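Local coordinates for Myo-inositol-1-phosphate synthase-related protein (Thermotoga maritima MSB8, PDB 3CIN) that belongs to the myo-inositol-1-phosphate synthase family and binds nicotinamide-adenine-dinucleotide and magnesium, its own function not being established, at residues V45-E50 with L336-R341; L51-E56 with L342-L347. One frame throughout, in Å; residues are numbered along the deposited sequence.

How the contacts relate
Contacts 1 and 2 are consecutive steps of one packing: the loop between helix 23-36 and strand 58-65 runs past helix 328-348, and both segments advance along the sequence from contact 1 to contact 2. Their centres lie 8 Å apart, on the same side of the chain's centre. Residues 45-50 and 51-56 come early, within the part built on the parallel sheet; 336-341 and 342-347 follow some 286 residues later, after the mixed sheet. The helix therefore ties the late part of the chain back to the early part. Arg341 joins the two contacts, its NH1 probably hydrogen-bonded to Ile53 O (3.0 Å), with Phe55 packed beside it. Contact 1 is mainly polar, contact 2 apolar.

Contact 1 of 2, residues V45-E50 with L336-R341; sequences VPLARE and LVDLVR
Asp338 reaches from the helix into the type I turn Val45-Ala48 and takes its amide: Leu47 N donates to OD2 of Asp338 at 2.8 Å, on the syn lone pair, with a weak second bond to OD1. Tyr362 OH also bonds to OD2, while OD1 forms a salt bridge with NH2 of Arg341, one helical turn on (2.8 Å). The buried carboxylate is thus held through both oxygens, which probably favours its charged form. Val45 packs next to it. With CG1 anti to the backbone N (chi1 -178°), that methyl lies 3.8 Å from CG1 of Val337 and also touches Asp338 and Arg341. Arg341 grips the turn end-on: NH2 and NH1 both donate to Ala48 O, at 2.8 and 2.9 Å, the oxygen lying in the guanidinium plane. A bend at chi3 (-70°) brings the group round, and NE bonds back to Val337 O (3.0 Å), which helps fix its rotation. The contact fastens a loop to the flank of helix 328-348. Helix 23-36 packs on Val337 through Phe28, helix 356-362 covers Pro46 and Leu47, and Phe313 of a second subunit packs on Val45 and Val337.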
loop_
_atom_site.group_PDB
_atom_site.type_symbol
_atom_site.label_atom_id
_atom_site.label_comp_id
_atom_site.label_asym_id
_atom_site.label_seq_id
_atom_site.Cartn_x
_atom_site.Cartn_y
_atom_site.Cartn_z
ATOM N N VAL A 45 3.727 -4.760 25.973
ATOM C CA VAL A 45 3.576 -5.842 26.967
ATOM C C VAL A 45 2.062 -5.975 27.227
ATOM O O VAL A 45 1.463 -5.127 27.907
ATOM C CB VAL A 45 4.273 -5.474 28.274
ATOM C CG1 VAL A 45 4.132 -6.667 29.285
ATOM C CG2 VAL A 45 5.771 -5.161 28.009
ATOM N N PRO A 46 1.430 -6.992 26.630
ATOM C CA PRO A 46 -0.044 -7.030 26.668
ATOM C C PRO A 46 -0.697 -6.869 28.001
ATOM O O PRO A 46 -1.638 -6.059 28.094
ATOM C CB PRO A 46 -0.369 -8.364 25.987
ATOM C CG PRO A 46 0.769 -8.538 25.019
ATOM C CD PRO A 46 1.964 -8.089 25.787
ATOM N N LEU A 47 -0.206 -7.548 29.034
ATOM C CA LEU A 47 -0.829 -7.501 30.346
ATOM C C LEU A 47 -0.186 -6.471 31.250
ATOM O O LEU A 47 -0.626 -6.278 32.358
ATOM C CB LEU A 47 -0.876 -8.894 31.003
ATOM C CG LEU A 47 -1.698 -9.901 30.208
ATOM C CD1 LEU A 47 -1.493 -11.219 30.989
ATOM C CD2 LEU A 47 -3.161 -9.480 30.072
ATOM N N ALA A 48 0.819 -5.756 30.743
ATOM C CA ALA A 48 1.370 -4.583 31.435
ATOM C C ALA A 48 1.525 -4.842 32.930
ATOM O O ALA A 48 2.211 -5.790 33.289
ATOM C CB ALA A 48 0.544 -3.389 31.158
ATOM N N ARG A 49 0.947 -4.000 33.777
ATOM C CA ARG A 49 1.086 -4.120 35.225
ATOM C C ARG A 49 -0.100 -4.804 35.899
ATOM O O ARG A 49 -0.291 -4.662 37.120
ATOM C CB ARG A 49 1.329 -2.759 35.835
ATOM C CG ARG A 49 2.606 -2.107 35.389
ATOM C CD ARG A 49 2.845 -0.870 36.233
ATOM N NE ARG A 49 3.559 0.104 35.426
ATOM C CZ ARG A 49 4.876 0.244 35.402
ATOM N NH1 ARG A 49 5.665 -0.460 36.227
ATOM N NH2 ARG A 49 5.402 1.165 34.591
ATOM N N GLU A 50 -0.883 -5.554 35.128
ATOM C CA GLU A 50 -2.071 -6.244 35.670
ATOM C C GLU A 50 -1.740 -7.527 36.427
ATOM O O GLU A 50 -2.569 -8.038 37.164
ATOM C CB GLU A 50 -3.054 -6.578 34.566
ATOM C CG GLU A 50 -3.620 -5.376 33.870
ATOM C CD GLU A 50 -4.737 -5.751 32.928
ATOM O OE1 GLU A 50 -5.866 -5.907 33.445
ATOM O OE2 GLU A 50 -4.468 -5.891 31.703
ATOM N N LEU A 336 7.525 -11.484 25.681
ATOM C CA LEU A 336 8.271 -12.307 26.638
ATOM C C LEU A 336 8.119 -11.777 28.081
ATOM O O LEU A 336 8.203 -12.557 29.050
ATOM C CB LEU A 336 9.752 -12.398 26.221
ATOM C CG LEU A 336 10.059 -13.408 25.111
ATOM C CD1 LEU A 336 11.517 -13.272 24.595
ATOM C CD2 LEU A 336 9.814 -14.855 25.541
ATOM N N VAL A 337 7.939 -10.465 28.232
ATOM C CA VAL A 337 7.768 -9.869 29.557
ATOM C C VAL A 337 6.523 -10.498 30.201
ATOM O O VAL A 337 6.495 -10.737 31.376
ATOM C CB VAL A 337 7.707 -8.371 29.510
ATOM C CG1 VAL A 337 7.406 -7.802 30.919
ATOM C CG2 VAL A 337 9.076 -7.804 28.971
ATOM N N ASP A 338 5.472 -10.717 29.419
ATOM C CA ASP A 338 4.274 -11.417 29.940
ATOM C C ASP A 338 4.520 -12.927 30.140
ATOM O O ASP A 338 4.143 -13.490 31.171
ATOM C CB ASP A 338 3.074 -11.282 29.000
ATOM C CG ASP A 338 2.305 -10.003 29.153
ATOM O OD1 ASP A 338 2.569 -9.161 30.065
ATOM O OD2 ASP A 338 1.324 -9.816 28.370
ATOM N N LEU A 339 5.105 -13.567 29.131
ATOM C CA LEU A 339 5.254 -15.032 29.101
ATOM C C LEU A 339 6.075 -15.553 30.269
ATOM O O LEU A 339 5.743 -16.582 30.838
ATOM C CB LEU A 339 5.869 -15.501 27.801
ATOM C CG LEU A 339 4.931 -15.448 26.626
ATOM C CD1 LEU A 339 5.724 -15.484 25.292
ATOM C CD2 LEU A 339 3.894 -16.562 26.684
ATOM N N VAL A 340 7.136 -14.857 30.664
ATOM C CA VAL A 340 7.861 -15.289 31.837
ATOM C C VAL A 340 7.031 -15.206 33.121
ATOM O O VAL A 340 7.158 -16.056 34.004
ATOM C CB VAL A 340 9.223 -14.546 32.023
ATOM C CG1 VAL A 340 10.158 -14.788 30.819
ATOM C CG2 VAL A 340 9.049 -13.064 32.368
ATOM N N ARG A 341 6.187 -14.184 33.254
ATOM C CA ARG A 341 5.343 -14.031 34.462
ATOM C C ARG A 341 4.206 -15.051 34.425
ATOM O O ARG A 341 3.864 -15.660 35.423
ATOM C CB ARG A 341 4.779 -12.621 34.525
ATOM C CG ARG A 341 5.885 -11.539 34.699
ATOM C CD ARG A 341 5.364 -10.191 34.856
ATOM N NE ARG A 341 4.777 -9.647 33.643
ATOM C CZ ARG A 341 4.061 -8.507 33.604
ATOM N NH1 ARG A 341 3.817 -7.776 34.718
ATOM N NH2 ARG A 341 3.569 -8.106 32.450
#

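Contact 2 of 2, residues L51-E56 with L342-L347; sequences LPIGFE and LGKIAL
Leu51 and Ile345 meet through methyl groups, CD2 of the leucine lying 4.1 Å from CD1 of the isoleucine. The other branch of Leu51 turns to the preceding helical turn, where its CD1 is 4.2 Å from CD2 of Leu342, the two side chains crossing at about a right angle. Leu51 thus spans positions three apart on the helix, one methyl to each. Leu342 starts off pointing away from the loop, and its end comes back within reach of Leu51. Pro52, on the exposed border, adds a looser touch from ring atom CD to CD1 of Ile345 (4.4 Å). No hydrogen bond crosses between the segments. Together these contacts lay an irregular loop along one flank of helix 328-348; the loop then leads into strand 58-65 of the parallel sheet, which, with the glycine-rich turn after strand 14-19, is consistent with a Rossmann-type dinucleotide-binding fold. A second kind of packing sets an apolar tip against the aliphatic part of a charged side chain: CD1 of Ile53 lies 3.8 Å from both CB and CG of Lys344. Beyond this aliphatic stem the lysine's NZ forms a salt bridge with Asp348. Trp386 of helix 376-386 packs on Leu342 and Ile345, and Tyr362 of helix 356-362 also touches Leu342.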
loop_
_atom_site.group_PDB
_atom_site.type_symbol
_atom_site.label_atom_id
_atom_site.label_comp_id
_atom_site.label_asym_id
_atom_site.label_seq_id
_atom_site.Cartn_x
_atom_site.Cartn_y
_atom_site.Cartn_z
ATOM N N LEU A 51 -0.541 -8.063 36.228
ATOM C CA LEU A 51 -0.175 -9.325 36.896
ATOM C C LEU A 51 0.420 -9.023 38.260
ATOM O O LEU A 51 0.904 -7.918 38.500
ATOM C CB LEU A 51 0.780 -10.138 36.028
ATOM C CG LEU A 51 0.180 -10.622 34.712
ATOM C CD1 LEU A 51 1.260 -11.324 33.868
ATOM C CD2 LEU A 51 -1.057 -11.522 35.017
ATOM N N PRO A 52 0.379 -10.002 39.170
ATOM C CA PRO A 52 0.951 -9.825 40.528
ATOM C C PRO A 52 2.465 -9.671 40.580
ATOM O O PRO A 52 2.993 -9.240 41.601
ATOM C CB PRO A 52 0.587 -11.133 41.249
ATOM C CG PRO A 52 -0.371 -11.867 40.338
ATOM C CD PRO A 52 -0.236 -11.329 38.971
ATOM N N ILE A 53 3.162 -10.098 39.528
ATOM C CA ILE A 53 4.589 -10.018 39.417
ATOM C C ILE A 53 4.886 -8.728 38.657
ATOM O O ILE A 53 4.350 -8.503 37.549
ATOM C CB ILE A 53 5.187 -11.261 38.645
ATOM C CG1 ILE A 53 4.924 -12.585 39.403
ATOM C CG2 ILE A 53 6.677 -11.061 38.406
ATOM C CD1 ILE A 53 5.173 -13.841 38.576
ATOM N N GLY A 54 5.642 -7.840 39.290
ATOM C CA GLY A 54 6.017 -6.587 38.652
ATOM C C GLY A 54 7.330 -6.701 37.902
ATOM O O GLY A 54 8.040 -7.695 38.036
ATOM N N PHE A 55 7.681 -5.666 37.150
ATOM C CA PHE A 55 8.837 -5.762 36.263
ATOM C C PHE A 55 10.145 -5.858 37.065
ATOM O O PHE A 55 11.068 -6.550 36.638
ATOM C CB PHE A 55 8.872 -4.622 35.256
ATOM C CG PHE A 55 7.596 -4.459 34.484
ATOM C CD1 PHE A 55 7.016 -5.512 33.794
ATOM C CD2 PHE A 55 6.968 -3.224 34.444
ATOM C CE1 PHE A 55 5.847 -5.314 33.089
ATOM C CE2 PHE A 55 5.796 -3.019 33.748
ATOM C CZ PHE A 55 5.223 -4.066 33.071
ATOM N N GLU A 56 10.194 -5.209 38.217
ATOM C CA GLU A 56 11.335 -5.264 39.125
ATOM C C GLU A 56 11.578 -6.657 39.714
ATOM O O GLU A 56 12.680 -6.939 40.193
ATOM C CB GLU A 56 11.151 -4.269 40.285
ATOM C CG GLU A 56 9.961 -4.590 41.242
ATOM C CD GLU A 56 8.559 -4.024 40.828
ATOM O OE1 GLU A 56 8.234 -3.774 39.613
ATOM O OE2 GLU A 56 7.751 -3.858 41.774
ATOM N N LEU A 342 3.603 -15.240 33.262
ATOM C CA LEU A 342 2.604 -16.285 33.119
ATOM C C LEU A 342 3.193 -17.681 33.347
ATOM O O LEU A 342 2.490 -18.603 33.810
ATOM C CB LEU A 342 1.980 -16.226 31.731
ATOM C CG LEU A 342 1.138 -15.002 31.377
ATOM C CD1 LEU A 342 0.810 -14.989 29.861
ATOM C CD2 LEU A 342 -0.129 -14.907 32.237
ATOM N N GLY A 343 4.451 -17.881 32.996
ATOM C CA GLY A 343 5.092 -19.182 33.252
ATOM C C GLY A 343 5.197 -19.461 34.740
ATOM O O GLY A 343 4.985 -20.581 35.181
ATOM N N LYS A 344 5.557 -18.450 35.514
ATOM C CA LYS A 344 5.612 -18.602 36.988
ATOM C C LYS A 344 4.223 -18.883 37.591
ATOM O O LYS A 344 4.088 -19.685 38.508
ATOM C CB LYS A 344 6.252 -17.365 37.588
ATOM C CG LYS A 344 6.474 -17.396 39.074
ATOM C CD LYS A 344 7.414 -18.528 39.457
ATOM C CE LYS A 344 7.956 -18.408 40.867
ATOM N NZ LYS A 344 6.919 -18.061 41.865
ATOM N N ILE A 345 3.157 -18.233 37.088
ATOM C CA ILE A 345 1.810 -18.570 37.508
ATOM C C ILE A 345 1.445 -20.026 37.185
ATOM O O ILE A 345 0.900 -20.757 38.027
ATOM C CB ILE A 345 0.745 -17.603 36.876
ATOM C CG1 ILE A 345 0.906 -16.179 37.467
ATOM C CG2 ILE A 345 -0.655 -18.097 37.128
ATOM C CD1 ILE A 345 0.219 -15.067 36.637
ATOM N N ALA A 346 1.736 -20.467 35.960
ATOM C CA ALA A 346 1.434 -21.845 35.586
ATOM C C ALA A 346 2.199 -22.840 36.427
ATOM O O ALA A 346 1.666 -23.872 36.847
ATOM C CB ALA A 346 1.680 -22.083 34.113
ATOM N N LEU A 347 3.444 -22.510 36.696
ATOM C CA LEU A 347 4.280 -23.327 37.608
ATOM C C LEU A 347 3.712 -23.366 39.006
ATOM O O LEU A 347 3.595 -24.466 39.606
ATOM C CB LEU A 347 5.722 -22.806 37.582
ATOM C CG LEU A 347 6.658 -23.348 38.647
ATOM C CD1 LEU A 347 6.794 -24.849 38.443
ATOM C CD2 LEU A 347 7.998 -22.645 38.472
#